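Local coordinates for protein aminotransferase, class I and II (Erwinia tasmaniensis, PDB 5Z0Q) that belongs to the class I and II aminotransferases, a family of typically dimeric enzymes that work with pyridoxal-5'-phosphate as cofactor, at residues Ala341-Ser353 and Ala377-Tyr389. Residues are numbered along the deposited sequence; the frame is centred on the assembly and turned at random.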
loop_
_atom_site.group_PDB
_atom_site.type_symbol
_atom_site.label_atom_id
_atom_site.label_comp_id
_atom_site.label_asym_id
_atom_site.label_seq_id
_atom_site.Cartn_x
_atom_site.Cartn_y
_atom_site.Cartn_z
ATOM N N ALA A 341 -9.062 26.369 -16.438
ATOM C CA ALA A 341 -8.501 25.064 -16.770
ATOM C C ALA A 341 -9.147 24.490 -18.024
ATOM O O ALA A 341 -8.455 24.007 -18.929
ATOM C CB ALA A 341 -8.667 24.108 -15.590
ATOM N N LEU A 342 -10.481 24.529 -18.096
ATOM C CA LEU A 342 -11.169 24.062 -19.294
ATOM C C LEU A 342 -10.828 24.923 -20.503
ATOM O O LEU A 342 -10.835 24.433 -21.638
ATOM C CB LEU A 342 -12.680 24.042 -19.057
ATOM C CG LEU A 342 -13.573 23.635 -20.232
ATOM C CD1 LEU A 342 -13.218 22.241 -20.726
ATOM C CD2 LEU A 342 -15.042 23.712 -19.844
ATOM N N PHE A 343 -10.520 26.203 -20.280
ATOM C CA PHE A 343 -10.127 27.077 -21.380
ATOM C C PHE A 343 -8.862 26.568 -22.060
ATOM O O PHE A 343 -8.829 26.387 -23.283
ATOM C CB PHE A 343 -9.928 28.505 -20.868
ATOM C CG PHE A 343 -9.180 29.393 -21.823
ATOM C CD1 PHE A 343 -9.812 29.934 -22.930
ATOM C CD2 PHE A 343 -7.843 29.691 -21.608
ATOM C CE1 PHE A 343 -9.125 30.752 -23.809
ATOM C CE2 PHE A 343 -7.150 30.508 -22.483
ATOM C CZ PHE A 343 -7.792 31.039 -23.584
ATOM N N PHE A 344 -7.807 26.328 -21.279
ATOM C CA PHE A 344 -6.548 25.869 -21.852
ATOM C C PHE A 344 -6.651 24.468 -22.440
ATOM O O PHE A 344 -5.857 24.124 -23.322
ATOM C CB PHE A 344 -5.441 25.917 -20.800
ATOM C CG PHE A 344 -4.919 27.300 -20.533
ATOM C CD1 PHE A 344 -4.079 27.923 -21.442
ATOM C CD2 PHE A 344 -5.261 27.974 -19.373
ATOM C CE1 PHE A 344 -3.594 29.194 -21.202
ATOM C CE2 PHE A 344 -4.778 29.247 -19.126
ATOM C CZ PHE A 344 -3.943 29.857 -20.043
ATOM N N GLU A 345 -7.604 23.654 -21.979
ATOM C CA GLU A 345 -7.770 22.323 -22.552
ATOM C C GLU A 345 -8.234 22.401 -24.000
ATOM O O GLU A 345 -7.773 21.629 -24.848
ATOM C CB GLU A 345 -8.751 21.504 -21.716
ATOM C CG GLU A 345 -8.176 20.999 -20.408
ATOM C CD GLU A 345 -9.144 20.113 -19.653
ATOM O OE1 GLU A 345 -10.369 20.285 -19.829
ATOM O OE2 GLU A 345 -8.679 19.239 -18.890
ATOM N N LYS A 346 -9.142 23.330 -24.304
ATOM C CA LYS A 346 -9.587 23.524 -25.679
ATOM C C LYS A 346 -8.524 24.167 -26.557
ATOM O O LYS A 346 -8.751 24.312 -27.763
ATOM C CB LYS A 346 -10.866 24.361 -25.701
ATOM C CG LYS A 346 -12.076 23.629 -25.143
ATOM C CD LYS A 346 -12.340 22.343 -25.917
ATOM C CE LYS A 346 -13.478 21.540 -25.302
ATOM N NZ LYS A 346 -13.149 21.067 -23.928
ATOM N N HIS A 347 -7.382 24.554 -25.988
ATOM C CA HIS A 347 -6.236 25.036 -26.748
ATOM C C HIS A 347 -5.046 24.093 -26.606
ATOM O O HIS A 347 -3.892 24.523 -26.654
ATOM C CB HIS A 347 -5.857 26.453 -26.321
ATOM C CG HIS A 347 -6.898 27.480 -26.645
ATOM N ND1 HIS A 347 -6.886 28.208 -27.817
ATOM C CD2 HIS A 347 -7.983 27.900 -25.952
ATOM C CE1 HIS A 347 -7.918 29.032 -27.830
ATOM N NE2 HIS A 347 -8.600 28.865 -26.712
ATOM N N GLY A 348 -5.320 22.803 -26.418
ATOM C CA GLY A 348 -4.277 21.795 -26.392
ATOM C C GLY A 348 -3.332 21.866 -25.214
ATOM O O GLY A 348 -2.147 21.551 -25.363
ATOM N N LEU A 349 -3.821 22.267 -24.044
ATOM C CA LEU A 349 -2.993 22.392 -22.850
ATOM C C LEU A 349 -3.730 21.768 -21.676
ATOM O O LEU A 349 -4.802 22.243 -21.292
ATOM C CB LEU A 349 -2.662 23.858 -22.564
ATOM C CG LEU A 349 -1.791 24.540 -23.621
ATOM C CD1 LEU A 349 -1.908 26.052 -23.531
ATOM C CD2 LEU A 349 -0.339 24.104 -23.478
ATOM N N GLY A 350 -3.156 20.709 -21.111
ATOM C CA GLY A 350 -3.778 20.012 -20.001
ATOM C C GLY A 350 -3.140 20.319 -18.662
ATOM O O GLY A 350 -2.199 19.639 -18.242
ATOM N N PHE A 351 -3.649 21.342 -17.983
ATOM C CA PHE A 351 -3.132 21.765 -16.692
ATOM C C PHE A 351 -3.937 21.137 -15.561
ATOM O O PHE A 351 -5.031 20.604 -15.757
ATOM C CB PHE A 351 -3.166 23.293 -16.573
ATOM C CG PHE A 351 -2.298 24.000 -17.569
ATOM C CD1 PHE A 351 -1.133 23.413 -18.036
ATOM C CD2 PHE A 351 -2.648 25.256 -18.039
ATOM C CE1 PHE A 351 -0.332 24.067 -18.956
ATOM C CE2 PHE A 351 -1.853 25.916 -18.957
ATOM C CZ PHE A 351 -0.693 25.321 -19.417
ATOM N N SER A 352 -3.373 21.208 -14.357
ATOM C CA SER A 352 -4.105 20.849 -13.150
ATOM C C SER A 352 -5.018 22.006 -12.768
ATOM O O SER A 352 -4.548 23.128 -12.552
ATOM C CB SER A 352 -3.146 20.518 -12.009
ATOM O OG SER A 352 -2.669 19.188 -12.108
ATOM N N SER A 353 -6.320 21.737 -12.697
ATOM C CA SER A 353 -7.277 22.776 -12.346
ATOM C C SER A 353 -7.049 23.247 -10.916
ATOM O O SER A 353 -6.903 22.436 -9.996
ATOM C CB SER A 353 -8.704 22.255 -12.509
ATOM O OG SER A 353 -9.648 23.248 -12.149
ATOM N N ALA A 377 4.650 23.681 -25.253
ATOM C CA ALA A 377 3.594 24.121 -24.349
ATOM C C ALA A 377 3.520 25.640 -24.286
ATOM O O ALA A 377 2.424 26.214 -24.286
ATOM C CB ALA A 377 3.821 23.536 -22.956
ATOM N N LEU A 378 4.674 26.309 -24.233
ATOM C CA LEU A 378 4.684 27.766 -24.178
ATOM C C LEU A 378 4.126 28.384 -25.453
ATOM O O LEU A 378 3.478 29.436 -25.398
ATOM C CB LEU A 378 6.102 28.271 -23.919
ATOM C CG LEU A 378 6.669 27.941 -22.539
ATOM C CD1 LEU A 378 8.078 28.487 -22.386
ATOM C CD2 LEU A 378 5.756 28.493 -21.460
ATOM N N GLN A 379 4.360 27.753 -26.607
ATOM C CA GLN A 379 3.832 28.295 -27.852
ATOM C C GLN A 379 2.324 28.111 -27.949
ATOM O O GLN A 379 1.631 28.970 -28.508
ATOM C CB GLN A 379 4.534 27.652 -29.048
ATOM C CG GLN A 379 4.146 28.253 -30.392
ATOM C CD GLN A 379 4.372 29.755 -30.456
ATOM O OE1 GLN A 379 5.247 30.295 -29.778
ATOM N NE2 GLN A 379 3.579 30.437 -31.274
ATOM N N ARG A 380 1.794 27.009 -27.411
ATOM C CA ARG A 380 0.345 26.848 -27.359
ATOM C C ARG A 380 -0.296 27.876 -26.437
ATOM O O ARG A 380 -1.442 28.280 -26.663
ATOM C CB ARG A 380 -0.019 25.432 -26.911
ATOM C CG ARG A 380 0.348 24.351 -27.912
ATOM C CD ARG A 380 -0.293 23.022 -27.551
ATOM N NE ARG A 380 -0.056 22.005 -28.571
ATOM C CZ ARG A 380 -0.646 20.814 -28.590
ATOM N NH1 ARG A 380 -1.514 20.488 -27.643
ATOM N NH2 ARG A 380 -0.370 19.951 -29.557
ATOM N N MET A 381 0.421 28.308 -25.397
ATOM C CA MET A 381 -0.082 29.386 -24.554
ATOM C C MET A 381 -0.093 30.710 -25.306
ATOM O O MET A 381 -1.061 31.474 -25.219
ATOM C CB MET A 381 0.760 29.501 -23.284
ATOM C CG MET A 381 0.635 28.320 -22.341
ATOM S SD MET A 381 1.705 28.484 -20.900
ATOM C CE MET A 381 1.167 30.066 -20.260
ATOM N N THR A 382 0.980 31.000 -26.047
ATOM C CA THR A 382 1.017 32.213 -26.856
ATOM C C THR A 382 -0.064 32.187 -27.929
ATOM O O THR A 382 -0.747 33.192 -28.160
ATOM C CB THR A 382 2.399 32.381 -27.490
ATOM O OG1 THR A 382 3.386 32.506 -26.460
ATOM C CG2 THR A 382 2.442 33.620 -28.373
ATOM N N ARG A 383 -0.241 31.039 -28.586
ATOM C CA ARG A 383 -1.253 30.930 -29.631
ATOM C C ARG A 383 -2.663 31.048 -29.069
ATOM O O ARG A 383 -3.567 31.530 -29.762
ATOM C CB ARG A 383 -1.084 29.608 -30.381
ATOM C CG ARG A 383 -1.929 29.488 -31.640
ATOM C CD ARG A 383 -1.683 28.168 -32.359
ATOM N NE ARG A 383 -0.260 27.916 -32.578
ATOM C CZ ARG A 383 0.444 26.989 -31.936
ATOM N NH1 ARG A 383 -0.145 26.213 -31.035
ATOM N NH2 ARG A 383 1.734 26.832 -32.198
ATOM N N ALA A 384 -2.871 30.629 -27.819
ATOM C CA ALA A 384 -4.206 30.651 -27.231
ATOM C C ALA A 384 -4.650 32.065 -26.872
ATOM O O ALA A 384 -5.822 32.414 -27.057
ATOM C CB ALA A 384 -4.252 29.754 -25.994
ATOM N N LEU A 385 -3.737 32.889 -26.367
ATOM C CA LEU A 385 -4.087 34.217 -25.887
ATOM C C LEU A 385 -3.949 35.303 -26.945
ATOM O O LEU A 385 -4.414 36.425 -26.720
ATOM C CB LEU A 385 -3.219 34.586 -24.678
ATOM C CG LEU A 385 -3.193 33.584 -23.524
ATOM C CD1 LEU A 385 -2.386 34.130 -22.356
ATOM C CD2 LEU A 385 -4.605 33.225 -23.088
ATOM N N THR A 386 -3.334 35.004 -28.089
ATOM C CA THR A 386 -3.047 36.033 -29.084
ATOM C C THR A 386 -3.129 35.411 -30.472
ATOM O O THR A 386 -2.303 34.558 -30.806
ATOM C CB THR A 386 -1.669 36.648 -28.845
ATOM O OG1 THR A 386 -1.627 37.245 -27.542
ATOM C CG2 THR A 386 -1.359 37.704 -29.895
ATOM N N SER A 387 -4.108 35.823 -31.281
ATOM C CA SER A 387 -5.158 36.777 -30.911
ATOM C C SER A 387 -6.377 36.549 -31.800
ATOM O O SER A 387 -6.237 36.374 -33.011
ATOM C CB SER A 387 -4.685 38.229 -31.061
ATOM O OG SER A 387 -4.408 38.537 -32.416
ATOM N N GLY A 388 -7.571 36.542 -31.213
ATOM C CA GLY A 388 -7.754 36.654 -29.779
ATOM C C GLY A 388 -8.833 35.691 -29.330
ATOM O O GLY A 388 -9.639 35.234 -30.143
ATOM N N TYR A 389 -8.856 35.374 -28.040
ATOM C CA TYR A 389 -9.798 34.388 -27.527
ATOM C C TYR A 389 -10.052 34.597 -26.038
ATOM O O TYR A 389 -9.611 35.589 -25.454
ATOM C CB TYR A 389 -9.272 32.974 -27.785
ATOM C CG TYR A 389 -10.349 31.937 -28.019
ATOM C CD1 TYR A 389 -10.888 31.214 -26.962
ATOM C CD2 TYR A 389 -10.818 31.674 -29.301
ATOM C CE1 TYR A 389 -11.870 30.262 -27.175
ATOM C CE2 TYR A 389 -11.799 30.726 -29.522
ATOM C CZ TYR A 389 -12.321 30.022 -28.457
ATOM O OH TYR A 389 -13.298 29.077 -28.677
#
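His-347 lies between two parts of the chain's C-terminal end: the methyl of Ala-384 lies over one face of its imidazole, and the ring edge is directed at the face of Tyr-389, the last residue. The CH-pi contact puts Ala-384 CB 3.8 Å from the imidazole centroid, and alanine's short side chain suits this close approach, with His-347 CA and Ala-384 CA 6.0 Å apart. The T-shaped pair with Tyr-389 has planes at 81° and centroids 4.7 Å apart, but the tail carrying Tyr-389 is poorly ordered and touches a crystal neighbour, so this side of the contact is the less certain. Phe-343, one helical turn before His-347, swings its CG anti to the backbone N (chi1 165°), which carries its ring rim to both Tyr-389 and Leu-385, with CE2 of Phe-343 3.8 Å from CD2 of Leu-385.

Between these rings and the strand, helix 340-345 ends in a Schellman motif whose C-prime residue is Gly-348, suited to the place because glycine readily adopts positive phi. Arg-380 runs its extended chain past the turn and donates from NH1 to Gly-348 O (2.6 Å), in the carbonyl plane on a lone pair. NH2 of the same guanidinium forms a salt bridge with Asp-34, so one arginine ties the turn to the segment leading into strand 36-38. Deeper in, the two methyls of Leu-349 part over the facing side of helix 377-385: CD1 meets Met-381 CG at 3.6 Å, while CD2 rests on Arg-380 CB at 3.7 Å. The flexible thioether of Met-381 continues toward Phe-351 and also touches Val-311 of helix 290-313.

Strand 349-353 and helix 377-385 run at 100° to each other; helix 371-385 packs against the mixed sheet containing this strand, consistent with the small C-terminal domain of fold-type I PLP-dependent enzymes.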